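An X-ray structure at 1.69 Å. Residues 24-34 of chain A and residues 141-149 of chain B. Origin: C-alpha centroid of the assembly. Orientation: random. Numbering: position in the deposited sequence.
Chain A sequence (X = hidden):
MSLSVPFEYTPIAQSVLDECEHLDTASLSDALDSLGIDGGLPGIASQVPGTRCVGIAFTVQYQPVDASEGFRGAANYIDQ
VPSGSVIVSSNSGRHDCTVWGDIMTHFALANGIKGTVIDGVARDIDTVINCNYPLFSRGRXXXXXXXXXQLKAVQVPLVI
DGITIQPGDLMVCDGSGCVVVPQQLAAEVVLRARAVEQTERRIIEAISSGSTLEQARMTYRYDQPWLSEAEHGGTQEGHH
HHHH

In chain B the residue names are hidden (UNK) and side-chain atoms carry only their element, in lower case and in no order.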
ATOM      1  N   ASP A  24       4.351  17.851  12.059  1.00 14.64           N
ATOM      2  CA  ASP A  24       3.559  16.967  11.201  1.00 13.96           C
ATOM      3  C   ASP A  24       3.023  17.728   9.994  1.00 12.06           C
ATOM      4  O   ASP A  24       2.808  18.940  10.063  1.00 11.35           O
ATOM      5  CB  ASP A  24       2.366  16.408  11.973  1.00 16.77           C
ATOM      6  CG  ASP A  24       2.778  15.528  13.119  1.00 33.50           C
ATOM      7  OD1 ASP A  24       2.008  15.437  14.091  1.00 19.63           O
ATOM      8  OD2 ASP A  24       3.872  14.938  13.055  1.00 19.00           O
ATOM      9  N   THR A  25       2.809  16.992   8.908  1.00 10.50           N
ATOM     10  CA  THR A  25       2.223  17.566   7.691  1.00  9.37           C
ATOM     11  C   THR A  25       0.831  18.128   7.966  1.00  8.98           C
ATOM     12  O   THR A  25       0.444  19.103   7.346  1.00  8.71           O
ATOM     13  CB  THR A  25       2.111  16.540   6.534  1.00  8.82           C
ATOM     14  OG1 THR A  25       1.393  15.394   6.983  1.00 10.37           O
ATOM     15  CG2 THR A  25       3.508  16.077   6.038  1.00  9.00           C
ATOM     16  N   ALA A  26       0.074  17.524   8.884  1.00  9.79           N
ATOM     17  CA  ALA A  26      -1.259  18.067   9.224  1.00 10.01           C
ATOM     18  C   ALA A  26      -1.166  19.513   9.739  1.00  9.01           C
ATOM     19  O   ALA A  26      -1.987  20.373   9.385  1.00  8.75           O
ATOM     20  CB  ALA A  26      -1.988  17.165  10.263  1.00 10.39           C
ATOM     21  N   SER A  27      -0.175  19.773  10.581  1.00  8.40           N
ATOM     22  CA  SER A  27       0.017  21.095  11.177  1.00  8.05           C
ATOM     23  C   SER A  27       0.404  22.116  10.100  1.00  7.98           C
ATOM     24  O   SER A  27      -0.063  23.271  10.109  1.00  6.37           O
ATOM     25  CB  SER A  27       1.114  21.026  12.236  1.00  8.40           C
ATOM     26  OG  SER A  27       0.954  19.861  13.076  1.00 13.35           O
ATOM     27  N   LEU A  28       1.270  21.700   9.182  1.00  8.38           N
ATOM     28  CA  LEU A  28       1.684  22.592   8.102  1.00  8.66           C
ATOM     29  C   LEU A  28       0.514  22.882   7.149  1.00  8.56           C
ATOM     30  O   LEU A  28       0.343  24.008   6.689  1.00  8.25           O
ATOM     31  CB  LEU A  28       2.907  22.040   7.370  1.00  9.61           C
ATOM     32  CG  LEU A  28       4.166  22.132   8.248  1.00 15.42           C
ATOM     33  CD1 LEU A  28       5.030  20.961   7.968  1.00 11.18           C
ATOM     34  CD2 LEU A  28       4.898  23.483   8.039  1.00 10.64           C
ATOM     35  N   SER A  29      -0.297  21.876   6.875  1.00  7.64           N
ATOM     36  CA  SER A  29      -1.475  22.072   6.013  1.00  8.11           C
ATOM     37  C   SER A  29      -2.470  23.003   6.680  1.00  7.86           C
ATOM     38  O   SER A  29      -3.058  23.872   6.004  1.00  9.09           O
ATOM     39  CB  SER A  29      -2.108  20.726   5.645  1.00  8.82           C
ATOM     40  OG  SER A  29      -3.229  20.905   4.800  1.00  8.85           O
ATOM     41  N   ASP A  30      -2.669  22.850   7.998  1.00  7.87           N
ATOM     42  CA  ASP A  30      -3.620  23.720   8.740  1.00  7.61           C
ATOM     43  C   ASP A  30      -3.158  25.179   8.714  1.00  8.02           C
ATOM     44  O   ASP A  30      -3.959  26.110   8.573  1.00  6.51           O
ATOM     45  CB  ASP A  30      -3.847  23.238  10.180  1.00  9.38           C
ATOM     46  CG  ASP A  30      -4.540  21.866  10.255  1.00  7.89           C
ATOM     47  OD1 ASP A  30      -4.852  21.278   9.201  1.00 10.35           O
ATOM     48  OD2 ASP A  30      -4.744  21.356  11.382  1.00 10.36           O
ATOM     49  N   ALA A  31      -1.849  25.370   8.846  1.00  7.64           N
ATOM     50  CA  ALA A  31      -1.241  26.688   8.766  1.00  8.08           C
ATOM     51  C   ALA A  31      -1.420  27.282   7.381  1.00  8.57           C
ATOM     52  O   ALA A  31      -1.810  28.450   7.231  1.00  9.31           O
ATOM     53  CB  ALA A  31       0.237  26.578   9.096  1.00  8.40           C
ATOM     54  N   LEU A  32      -1.137  26.480   6.364  1.00  9.25           N
ATOM     55  CA  LEU A  32      -1.359  26.911   4.989  1.00 10.35           C
ATOM     56  C   LEU A  32      -2.797  27.306   4.746  1.00 10.65           C
ATOM     57  O   LEU A  32      -3.055  28.343   4.124  1.00 10.99           O
ATOM     58  CB  LEU A  32      -0.991  25.814   4.003  1.00 11.51           C
ATOM     59  CG  LEU A  32       0.491  25.706   3.696  1.00  9.46           C
ATOM     60  CD1 LEU A  32       0.678  24.410   2.930  1.00 11.69           C
ATOM     61  CD2 LEU A  32       0.955  26.913   2.898  1.00 12.72           C
ATOM     62  N   ASP A  33      -3.733  26.491   5.234  1.00 11.28           N
ATOM     63  CA  ASP A  33      -5.157  26.796   5.097  1.00 12.60           C
ATOM     64  C   ASP A  33      -5.509  28.167   5.667  1.00 12.55           C
ATOM     65  O   ASP A  33      -6.373  28.882   5.112  1.00 13.28           O
ATOM     66  CB  ASP A  33      -6.022  25.734   5.764  1.00 13.49           C
ATOM     67  CG  ASP A  33      -6.031  24.423   5.000  1.00 20.16           C
ATOM     68  OD1 ASP A  33      -5.448  24.353   3.886  1.00 14.39           O
ATOM     69  OD2 ASP A  33      -6.634  23.461   5.514  1.00 14.10           O
ATOM     70  N   SER A  34      -4.854  28.526   6.772  1.00 11.87           N
ATOM     71  CA  SER A  34      -5.102  29.816   7.421  1.00 13.83           C
ATOM     72  C   SER A  34      -4.715  30.989   6.526  1.00 14.21           C
ATOM     73  O   SER A  34      -5.200  32.104   6.717  1.00 14.70           O
ATOM     74  CB  SER A  34      -4.415  29.911   8.792  1.00 13.85           C
ATOM     75  OG  SER A  34      -3.029  30.176   8.663  1.00 12.99           O
TER
ATOM     76  N   UNK B 141      -3.913  11.151   3.933  1.00  9.85           N
ATOM     77  CA  UNK B 141      -3.728  12.517   3.444  1.00  9.77           C
ATOM     78  C   UNK B 141      -3.586  13.424   4.663  1.00  9.95           C
ATOM     79  O   UNK B 141      -3.588  12.936   5.807  1.00  9.74           O
ATOM     80  c   UNK B 141      -4.945  12.911   2.604  1.00 10.46           C
ATOM     81  c   UNK B 141      -3.312  15.319   0.122  1.00 12.73           C
ATOM     82  c   UNK B 141      -5.690  15.057   1.547  1.00 11.42           C
ATOM     83  c   UNK B 141      -4.705  14.083   1.698  1.00 12.12           C
ATOM     84  c   UNK B 141      -4.289  16.277  -0.010  1.00 12.72           C
ATOM     85  c   UNK B 141      -3.519  14.215   0.985  1.00 11.39           C
ATOM     86  c   UNK B 141      -5.491  16.144   0.706  1.00 12.04           C
ATOM     87  N   UNK B 142      -3.473  14.744   4.462  1.00 11.05           N
ATOM     88  CA  UNK B 142      -3.306  15.640   5.624  1.00 11.29           C
ATOM     89  C   UNK B 142      -4.155  16.899   5.632  1.00 10.35           C
ATOM     90  O   UNK B 142      -4.134  17.608   6.628  1.00 11.09           O
ATOM     91  c   UNK B 142      -1.342  17.215   4.982  1.00  9.46           C
ATOM     92 se   UNK B 142      -1.613  16.988   3.056  1.00 16.10          SE
ATOM     93  c   UNK B 142      -0.328  15.522   2.801  1.00  9.90           C
ATOM     94  c   UNK B 142      -1.826  16.033   5.821  1.00 13.18           C
ATOM     95  N   UNK B 143      -4.906  17.172   4.562  1.00  8.99           N
ATOM     96  CA  UNK B 143      -5.704  18.402   4.542  1.00  9.08           C
ATOM     97  C   UNK B 143      -6.927  18.220   5.426  1.00  8.71           C
ATOM     98  O   UNK B 143      -7.618  17.192   5.381  1.00  8.78           O
ATOM     99  c   UNK B 143      -5.240  19.787   0.903  1.00  9.43           C
ATOM    100  o   UNK B 143      -4.351  20.285   0.205  1.00 11.30           O
ATOM    101  n   UNK B 143      -6.489  19.584   0.452  1.00 11.12           N
ATOM    102  c   UNK B 143      -6.099  18.819   3.129  1.00  9.18           C
ATOM    103  c   UNK B 143      -4.926  19.351   2.330  1.00 11.82           C
ATOM    104  N   UNK B 144      -7.184  19.242   6.223  1.00 10.29           N
ATOM    105  CA  UNK B 144      -8.227  19.215   7.206  1.00 11.30           C
ATOM    106  C   UNK B 144      -9.614  19.297   6.567  1.00 11.60           C
ATOM    107  O   UNK B 144      -9.784  19.863   5.483  1.00 11.30           O
ATOM    108  o   UNK B 144      -9.080  20.407   9.140  1.00 17.24           O
ATOM    109  c   UNK B 144      -8.076  20.420   8.137  1.00 11.16           C
ATOM    110  N   UNK B 145     -10.593  18.743   7.267  1.00 11.81           N
ATOM    111  CA  UNK B 145     -12.028  18.868   6.889  1.00 12.73           C
ATOM    112  C   UNK B 145     -12.491  20.330   6.866  1.00 14.14           C
ATOM    113  O   UNK B 145     -13.480  20.688   6.188  1.00 12.92           O
ATOM    114  c   UNK B 145     -12.884  18.081   7.895  1.00 13.32           C
ATOM    115  N   UNK B 146     -11.821  21.157   7.670  1.00 15.27           N
ATOM    116  CA  UNK B 146     -12.279  22.512   7.912  1.00 16.71           C
ATOM    117  C   UNK B 146     -12.331  23.299   6.615  1.00 16.73           C
ATOM    118  O   UNK B 146     -11.383  23.295   5.829  1.00 16.06           O
ATOM    119  c   UNK B 146     -12.823  22.552  11.104  1.00 21.83           C
ATOM    120  c   UNK B 146     -11.469  22.448  10.351  1.00 28.01           C
ATOM    121  c   UNK B 146     -13.768  21.357  10.869  1.00 27.59           C
ATOM    122  c   UNK B 146     -11.443  23.192   8.997  1.00 18.75           C
ATOM    123  n   UNK B 146     -13.296  20.062  11.448  1.00 23.52           N
ATOM    124  N   UNK B 147     -13.494  23.911   6.380  1.00 17.69           N
ATOM    125  CA  UNK B 147     -13.803  24.609   5.133  1.00 18.77           C
ATOM    126  C   UNK B 147     -13.731  23.748   3.879  1.00 17.46           C
ATOM    127  O   UNK B 147     -13.609  24.277   2.769  1.00 17.48           O
ATOM    128  n   UNK B 147     -14.376  27.121   6.551  1.00 22.98           N
ATOM    129  o   UNK B 147     -12.136  27.244   6.786  1.00 23.05           O
ATOM    130  c   UNK B 147     -13.127  26.819   6.187  1.00 27.26           C
ATOM    131  c   UNK B 147     -12.972  25.892   4.991  1.00 21.54           C
ATOM    132  N   UNK B 148     -13.816  22.426   4.055  1.00 16.28           N
ATOM    133  CA  UNK B 148     -13.843  21.501   2.929  1.00 15.54           C
ATOM    134  C   UNK B 148     -15.030  20.556   2.981  1.00 16.02           C
ATOM    135  O   UNK B 148     -15.696  20.345   1.966  1.00 16.52           O
ATOM    136  n   UNK B 148      -7.191  22.827   2.164  1.00 12.40           N
ATOM    137  c   UNK B 148     -10.150  20.687   2.103  1.00 13.91           C
ATOM    138  c   UNK B 148     -11.399  21.531   2.313  1.00 12.54           C
ATOM    139  n   UNK B 148      -8.308  21.830   3.924  1.00 10.89           N
ATOM    140  c   UNK B 148     -12.545  20.695   2.827  1.00 14.77           C
ATOM    141  c   UNK B 148      -8.171  22.066   2.616  1.00 12.13           C
ATOM    142  n   UNK B 148      -9.016  21.532   1.743  1.00 11.71           N
ATOM    143  N   UNK B 149     -15.255  19.970   4.154  1.00 15.26           N
ATOM    144  CA  UNK B 149     -16.401  19.120   4.424  1.00 16.42           C
ATOM    145  C   UNK B 149     -16.915  19.394   5.826  1.00 17.99           C
ATOM    146  O   UNK B 149     -16.143  19.783   6.718  1.00 18.32           O
ATOM    147  c   UNK B 149     -15.206  17.073   5.358  1.00 13.67           C
ATOM    148  c   UNK B 149     -16.067  17.616   4.218  1.00 16.38           C
ATOM    149  o   UNK B 149     -17.283  16.866   4.148  1.00 14.82           O
TER
HETATM  150  O   HOH W   1      -5.343  21.387   6.499  1.00 11.17           O
HETATM  151  O   HOH W   2      -8.891  24.040   6.739  1.00 19.79           O

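Position 141 carries one side-chain carbon leading into a ring of six carbons. Its CA-to-CB bond points away from chain A, and it makes no contact there. A six-carbon ring with no oxygen is phenylalanine, F141(B).

Position 142 has two carbons, a selenium and a last carbon, unbranched. Its CB lies 3.5 Å from OG1 of T25(A) and 3.9 Å from the backbone N of A26(A). Its next carbon packs 3.7 Å from CB of S29(A). The selenium identifies selenomethionine, M142(B). It loses 83 Å² to the helix, more than any other residue here.

Position 143 has three carbons, the third carrying one oxygen and one nitrogen. Its second carbon sits 3.4 Å from OG of S29(A). The terminal amide makes this glutamine, Q143(B); its hydrogen bonds are elsewhere in the structure.

Position 144 has one carbon and one oxygen. Its CB points toward the helix, 3.5 Å from OD1 of D30(A). This is serine, S144(B). Its OG accepts a hydrogen bond from the backbone N of position 146, at 3.2 Å.

Position 145 has a single carbon, directed away from the helix. It is alanine, A145(B). Its backbone O accepts from the N atoms of positions 148 and 149, each at 2.8 Å, which marks a tight turn.

Position 146 has four carbons in a row ending in nitrogen. Its CA-to-CB bond points toward the helix, but the end of the side chain leads away and makes no contact with chain A. It is lysine, K146(B).

Position 147 has two carbons, the second bearing oxygen and nitrogen. It makes no contact with the helix. It is asparagine, N147(B), with a positive phi of 59°.

Position 148 has three carbons, a nitrogen, and a carbon carrying two more nitrogens. Those two end nitrogens face the carboxylate of D33(A). This guanidinium identifies arginine, R148(B). NH1 donates to OD2 of D33(A) at 2.8 Å, and NH2 donates to OD1 of D33(A) at 2.9 Å. NH1 also donates to O of S144(B) at 2.9 Å.

Position 149 has one carbon bearing an oxygen and a carbon. It is out of reach of the helix. It is threonine, T149(B).

The contact joins packing to charge. M142(B) covers the start of the helix, and R148(B) forms a two-pronged salt bridge with D33(A) further along. Water 1 lies between, accepting from OG of S29(A) and N of S144(B) and donating to OD1 of D30(A) and OD2 of D33(A). Water 2 donates to OD2 of D33(A) and O of K146(B). Bridge and waters thus hold the turn to the helix.

Chain B (141-149) FMQSAKNRT
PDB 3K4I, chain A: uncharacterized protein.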